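Local coordinates for protein KauB (Pseudomonas aeruginosa PAO1, PDB 6B4R) that probably oxidises a broad range of aldehydes, aminoaldehydes among them, to the corresponding acids with NAD(P)+, as a member of the aldehyde dehydrogenase family, at residues A[367-372]-A[385-390]; A[391-396]-A[408-413]. All coordinates share one frame; numbering follows the deposited sequence.

Contact 1 (A[367-372]-A[385-390]); sequences LVAGGK and PTIFDG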
loop_
_atom_site.group_PDB
_atom_site.type_symbol
_atom_site.label_atom_id
_atom_site.label_comp_id
_atom_site.label_asym_id
_atom_site.label_seq_id
_atom_site.Cartn_x
_atom_site.Cartn_y
_atom_site.Cartn_z
ATOM N N LEU A 367 -23.326 12.719 43.980
ATOM C CA LEU A 367 -22.293 13.718 43.729
ATOM C C LEU A 367 -21.113 13.533 44.686
ATOM O O LEU A 367 -21.295 13.480 45.902
ATOM C CB LEU A 367 -22.877 15.126 43.873
ATOM C CG LEU A 367 -21.920 16.300 43.661
ATOM C CD1 LEU A 367 -21.379 16.302 42.241
ATOM C CD2 LEU A 367 -22.603 17.623 43.979
ATOM N N VAL A 368 -19.906 13.431 44.136
ATOM C CA VAL A 368 -18.717 13.210 44.956
ATOM C C VAL A 368 -17.597 14.222 44.703
ATOM O O VAL A 368 -16.580 14.201 45.394
ATOM C CB VAL A 368 -18.163 11.776 44.790
ATOM C CG1 VAL A 368 -19.130 10.755 45.375
ATOM C CG2 VAL A 368 -17.883 11.479 43.329
ATOM N N ALA A 369 -17.783 15.101 43.718
ATOM C CA ALA A 369 -16.819 16.168 43.437
ATOM C C ALA A 369 -17.420 17.260 42.554
ATOM O O ALA A 369 -18.111 16.968 41.580
ATOM C CB ALA A 369 -15.555 15.603 42.795
ATOM N N GLY A 370 -17.149 18.516 42.901
ATOM C CA GLY A 370 -17.627 19.655 42.133
ATOM C C GLY A 370 -19.140 19.779 42.101
ATOM O O GLY A 370 -19.808 19.575 43.114
ATOM N N GLY A 371 -19.679 20.124 40.936
ATOM C CA GLY A 371 -21.116 20.182 40.743
ATOM C C GLY A 371 -21.725 21.570 40.820
ATOM O O GLY A 371 -22.946 21.715 40.802
ATOM N N LYS A 372 -20.884 22.596 40.903
ATOM C CA LYS A 372 -21.374 23.964 41.032
ATOM C C LYS A 372 -20.698 24.919 40.056
ATOM O O LYS A 372 -19.567 24.695 39.626
ATOM C CB LYS A 372 -21.173 24.478 42.462
ATOM C CG LYS A 372 -21.850 23.642 43.538
ATOM C CD LYS A 372 -21.616 24.231 44.919
ATOM C CE LYS A 372 -20.135 24.476 45.173
ATOM N NZ LYS A 372 -19.331 23.224 45.091
ATOM N N PRO A 385 -15.067 20.988 37.618
ATOM C CA PRO A 385 -15.021 19.588 37.183
ATOM C C PRO A 385 -15.858 18.716 38.118
ATOM O O PRO A 385 -15.635 18.722 39.328
ATOM C CB PRO A 385 -13.536 19.238 37.307
ATOM C CG PRO A 385 -12.833 20.543 37.124
ATOM C CD PRO A 385 -13.720 21.562 37.783
ATOM N N THR A 386 -16.808 17.975 37.556
ATOM C CA THR A 386 -17.814 17.283 38.356
ATOM C C THR A 386 -17.784 15.763 38.180
ATOM O O THR A 386 -17.704 15.263 37.059
ATOM C CB THR A 386 -19.226 17.802 38.007
ATOM O OG1 THR A 386 -19.281 19.217 38.225
ATOM C CG2 THR A 386 -20.284 17.116 38.855
ATOM N N ILE A 387 -17.851 15.034 39.292
ATOM C CA ILE A 387 -17.927 13.577 39.247
ATOM C C ILE A 387 -19.196 13.057 39.917
ATOM O O ILE A 387 -19.475 13.383 41.071
ATOM C CB ILE A 387 -16.719 12.917 39.939
ATOM C CG1 ILE A 387 -15.407 13.406 39.329
ATOM C CG2 ILE A 387 -16.814 11.399 39.846
ATOM C CD1 ILE A 387 -14.183 12.811 39.984
ATOM N N PHE A 388 -19.957 12.247 39.188
ATOM C CA PHE A 388 -21.109 11.554 39.754
ATOM C C PHE A 388 -20.800 10.076 39.945
ATOM O O PHE A 388 -20.376 9.398 39.010
ATOM C CB PHE A 388 -22.337 11.702 38.855
ATOM C CG PHE A 388 -23.136 12.946 39.116
ATOM C CD1 PHE A 388 -24.010 13.008 40.190
ATOM C CD2 PHE A 388 -23.026 14.047 38.282
ATOM C CE1 PHE A 388 -24.753 14.148 40.434
ATOM C CE2 PHE A 388 -23.769 15.192 38.521
ATOM C CZ PHE A 388 -24.633 15.242 39.598
ATOM N N ASP A 389 -21.016 9.582 41.158
ATOM C CA ASP A 389 -20.801 8.171 41.460
ATOM C C ASP A 389 -22.127 7.409 41.440
ATOM O O ASP A 389 -23.198 8.010 41.523
ATOM C CB ASP A 389 -20.118 8.022 42.823
ATOM C CG ASP A 389 -19.700 6.592 43.112
ATOM O OD1 ASP A 389 -19.589 5.802 42.150
ATOM O OD2 ASP A 389 -19.484 6.260 44.296
ATOM N N GLY A 390 -22.050 6.087 41.322
ATOM C CA GLY A 390 -23.233 5.245 41.352
ATOM C C GLY A 390 -24.131 5.467 40.152
ATOM O O GLY A 390 -25.357 5.489 40.268
#

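Contact 2 (A[391-396]-A[408-413]); sequences VTNAMK and SVIEFE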
loop_
_atom_site.group_PDB
_atom_site.type_symbol
_atom_site.label_atom_id
_atom_site.label_comp_id
_atom_site.label_asym_id
_atom_site.label_seq_id
_atom_site.Cartn_x
_atom_site.Cartn_y
_atom_site.Cartn_z
ATOM N N VAL A 391 -23.512 5.639 38.990
ATOM C CA VAL A 391 -24.248 5.885 37.760
ATOM C C VAL A 391 -24.469 4.575 37.014
ATOM O O VAL A 391 -23.589 3.716 36.981
ATOM C CB VAL A 391 -23.482 6.873 36.849
ATOM C CG1 VAL A 391 -24.309 7.236 35.627
ATOM C CG2 VAL A 391 -23.103 8.124 37.623
ATOM N N THR A 392 -25.654 4.416 36.433
ATOM C CA THR A 392 -25.923 3.289 35.552
ATOM C C THR A 392 -25.951 3.787 34.114
ATOM O O THR A 392 -26.187 4.969 33.865
ATOM C CB THR A 392 -27.260 2.603 35.882
ATOM O OG1 THR A 392 -28.341 3.509 35.627
ATOM C CG2 THR A 392 -27.292 2.171 37.340
ATOM N N ASN A 393 -25.722 2.884 33.167
ATOM C CA ASN A 393 -25.643 3.260 31.760
ATOM C C ASN A 393 -27.014 3.548 31.141
ATOM O O ASN A 393 -27.153 3.618 29.922
ATOM C CB ASN A 393 -24.912 2.179 30.957
ATOM C CG ASN A 393 -24.399 2.688 29.625
ATOM O OD1 ASN A 393 -23.857 3.789 29.535
ATOM N ND2 ASN A 393 -24.589 1.896 28.579
ATOM N N ALA A 394 -28.023 3.715 31.991
ATOM C CA ALA A 394 -29.372 4.016 31.530
ATOM C C ALA A 394 -29.762 5.438 31.913
ATOM O O ALA A 394 -30.695 6.010 31.349
ATOM C CB ALA A 394 -30.361 3.022 32.116
ATOM N N MET A 395 -29.036 6.002 32.874
ATOM C CA MET A 395 -29.281 7.367 33.326
ATOM C C MET A 395 -29.019 8.374 32.211
ATOM O O MET A 395 -28.289 8.087 31.260
ATOM C CB MET A 395 -28.418 7.693 34.545
ATOM C CG MET A 395 -28.740 6.859 35.770
ATOM S SD MET A 395 -27.705 7.278 37.185
ATOM C CE MET A 395 -28.371 6.178 38.435
ATOM N N LYS A 396 -29.622 9.551 32.334
ATOM C CA LYS A 396 -29.527 10.579 31.303
ATOM C C LYS A 396 -28.096 11.090 31.127
ATOM O O LYS A 396 -27.646 11.323 30.005
ATOM C CB LYS A 396 -30.472 11.742 31.617
ATOM C CG LYS A 396 -30.547 12.793 30.522
ATOM C CD LYS A 396 -31.408 13.973 30.941
ATOM C CE LYS A 396 -31.545 14.982 29.810
ATOM N NZ LYS A 396 -32.254 16.218 30.244
ATOM N N SER A 408 -19.165 10.377 34.680
ATOM C CA SER A 408 -20.073 9.340 35.161
ATOM C C SER A 408 -19.302 8.069 35.505
ATOM O O SER A 408 -18.649 7.479 34.643
ATOM C CB SER A 408 -21.144 9.027 34.110
ATOM O OG SER A 408 -21.955 10.159 33.844
ATOM N N VAL A 409 -19.379 7.649 36.764
ATOM C CA VAL A 409 -18.682 6.445 37.201
ATOM C C VAL A 409 -19.613 5.237 37.175
ATOM O O VAL A 409 -20.628 5.202 37.873
ATOM C CB VAL A 409 -18.078 6.610 38.606
ATOM C CG1 VAL A 409 -17.325 5.350 39.009
ATOM C CG2 VAL A 409 -17.161 7.822 38.646
ATOM N N ILE A 410 -19.259 4.253 36.355
ATOM C CA ILE A 410 -20.090 3.071 36.164
ATOM C C ILE A 410 -19.301 1.808 36.489
ATOM O O ILE A 410 -18.166 1.642 36.043
ATOM C CB ILE A 410 -20.628 2.996 34.721
ATOM C CG1 ILE A 410 -21.325 4.309 34.346
ATOM C CG2 ILE A 410 -21.574 1.814 34.559
ATOM C CD1 ILE A 410 -21.681 4.424 32.882
ATOM N N GLU A 411 -19.907 0.923 37.272
ATOM C CA GLU A 411 -19.245 -0.302 37.699
ATOM C C GLU A 411 -19.586 -1.470 36.786
ATOM O O GLU A 411 -20.703 -1.567 36.274
ATOM C CB GLU A 411 -19.642 -0.644 39.136
ATOM C CG GLU A 411 -19.291 0.429 40.153
ATOM C CD GLU A 411 -19.786 0.091 41.545
ATOM O OE1 GLU A 411 -20.321 -1.022 41.732
ATOM O OE2 GLU A 411 -19.646 0.939 42.452
ATOM N N PHE A 412 -18.613 -2.351 36.579
ATOM C CA PHE A 412 -18.845 -3.596 35.854
ATOM C C PHE A 412 -18.215 -4.769 36.598
ATOM O O PHE A 412 -17.248 -4.594 37.337
ATOM C CB PHE A 412 -18.332 -3.513 34.410
ATOM C CG PHE A 412 -16.840 -3.332 34.291
ATOM C CD1 PHE A 412 -16.294 -2.071 34.113
ATOM C CD2 PHE A 412 -15.986 -4.425 34.336
ATOM C CE1 PHE A 412 -14.925 -1.904 33.993
ATOM C CE2 PHE A 412 -14.620 -4.263 34.220
ATOM C CZ PHE A 412 -14.087 -3.001 34.047
ATOM N N GLU A 413 -18.766 -5.961 36.401
ATOM C CA GLU A 413 -18.280 -7.144 37.101
ATOM C C GLU A 413 -17.033 -7.723 36.436
ATOM O O GLU A 413 -16.038 -7.998 37.104
ATOM C CB GLU A 413 -19.376 -8.208 37.195
ATOM C CG GLU A 413 -18.970 -9.442 37.991
ATOM C CD GLU A 413 -18.671 -9.126 39.447
ATOM O OE1 GLU A 413 -19.325 -8.223 40.012
ATOM O OE2 GLU A 413 -17.776 -9.781 40.024
#

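Contact 1 (A[367-372]-A[385-390])
A classic beta bulge marks this antiparallel strand pair: Val-368 and Ala-369 both face Ile-387. Two backbone bonds hold Ile-387 to the bulge, its O to Val-368 and its N to Ala-369. Val-368 N gives a nearly straight bond to Ile-387 O (3.1 Å, 171° at the hydrogen), while Ile-387 N reaches Ala-369 O at 3.0 Å from a direction tilted out of the carbonyl plane. Past the bulge the chain turns through Gly-370 and Gly-371, where Gly-371 N makes a weak, bent bond to Thr-386 OG1; that hydroxyl also bonds Glu-384 O.

Leu-367 and Phe-388 share one face of the sheet, Ala-369 and Ile-387 the other. Leu-367 CG stands anti to the backbone N (chi1 179°), and its CD1 lies over one face of the Phe-388 ring, offset toward the rim, while also meeting Thr-386 CG2 at 3.7 Å. Leu-367 CB touches the ring at CE1 (4.0 Å). Along the bulge, the CG2 branch of Val-368 packs against Ile-387 CG2 at 3.6 Å and CG1 meets Asp-389 CB at a slant (3.9 Å), while Ala-369 CB sits against CB and CG1 of Ile-387.

Helix 347-362 covers the Leu-367 and Phe-388 face, with His-361 edge-to-face to the Phe-388 ring. Helix 315-326 covers Ala-369 and Ile-387 through Leu-326, and its Lys-315 forms a salt bridge with Asp-389. Strand 406-412 runs parallel along the other edge of strand 382-389.

Contact 2 (A[391-396]-A[408-413])
Val-391 N donates to Val-409 O at 3.1 Å, with 151° at the hydrogen and the donor close to the line of the C=O bond, and this one backbone bond ties irregular chain to strand 406-412. The Val-391 carbonyl gains no such partner across the contact: its O lies 3.4 Å from Val-409 O, two acceptors side by side, and is met instead by Ile-410 CG1 at 3.5 Å.

Val-391 carries most of the side-chain contact. Its CG1, anti to the backbone N (chi1 -174°), reaches Ser-408 CB at 3.9 Å, and CG2 lies over the backbone of Val-409. From the strand, Ile-410 sends CG1 and CG2 against the Val-391 carbonyl oxygen, and its tip, CD1, comes 4.0 Å from Asn-393 OD1. The two side chains meet at a slant. The amide of Asn-393 is held elsewhere at both ends: OD1 accepts from Arg-307 NH1, and ND2 donates to Asp-424 O.

Beyond Val-391 the chain folds back in a type I beta turn from Thr-392 to Met-395, closed by Met-395 N to Thr-392 O at 3.2 Å. Thr-392 N also points at Met-395 SD, 3.6 Å away, in a weak hydrogen bond. Met-395 is the N-cap residue of helix 396-399. Strands 382-389 and 406-412 are parallel neighbours, and the turn and this short helix link them as a beta-alpha-beta crossover.

In the fold
Contact 1 closes before contact 2 opens, and their centres lie about 14 Å apart on one mixed sheet, in which strand 382-389 has strand 366-369 antiparallel on one side and strand 406-412 parallel on the other. Val-409 N to Phe-388 O, 3.0 Å and probably a hydrogen bond, joins them directly; Ile-387 CG2 and Val-409 CG2 also pack together. Thus 385-390 returns antiparallel beside 367-372; its continuation, 391-396, leads into the short helix whose chain comes back as 408-413. Both contacts lie away from the annotated sites: contact 1 adds the outer antiparallel strand, and contact 2 lies at the crossover to 406-412, which pairs with 307-311 farther into the sheet.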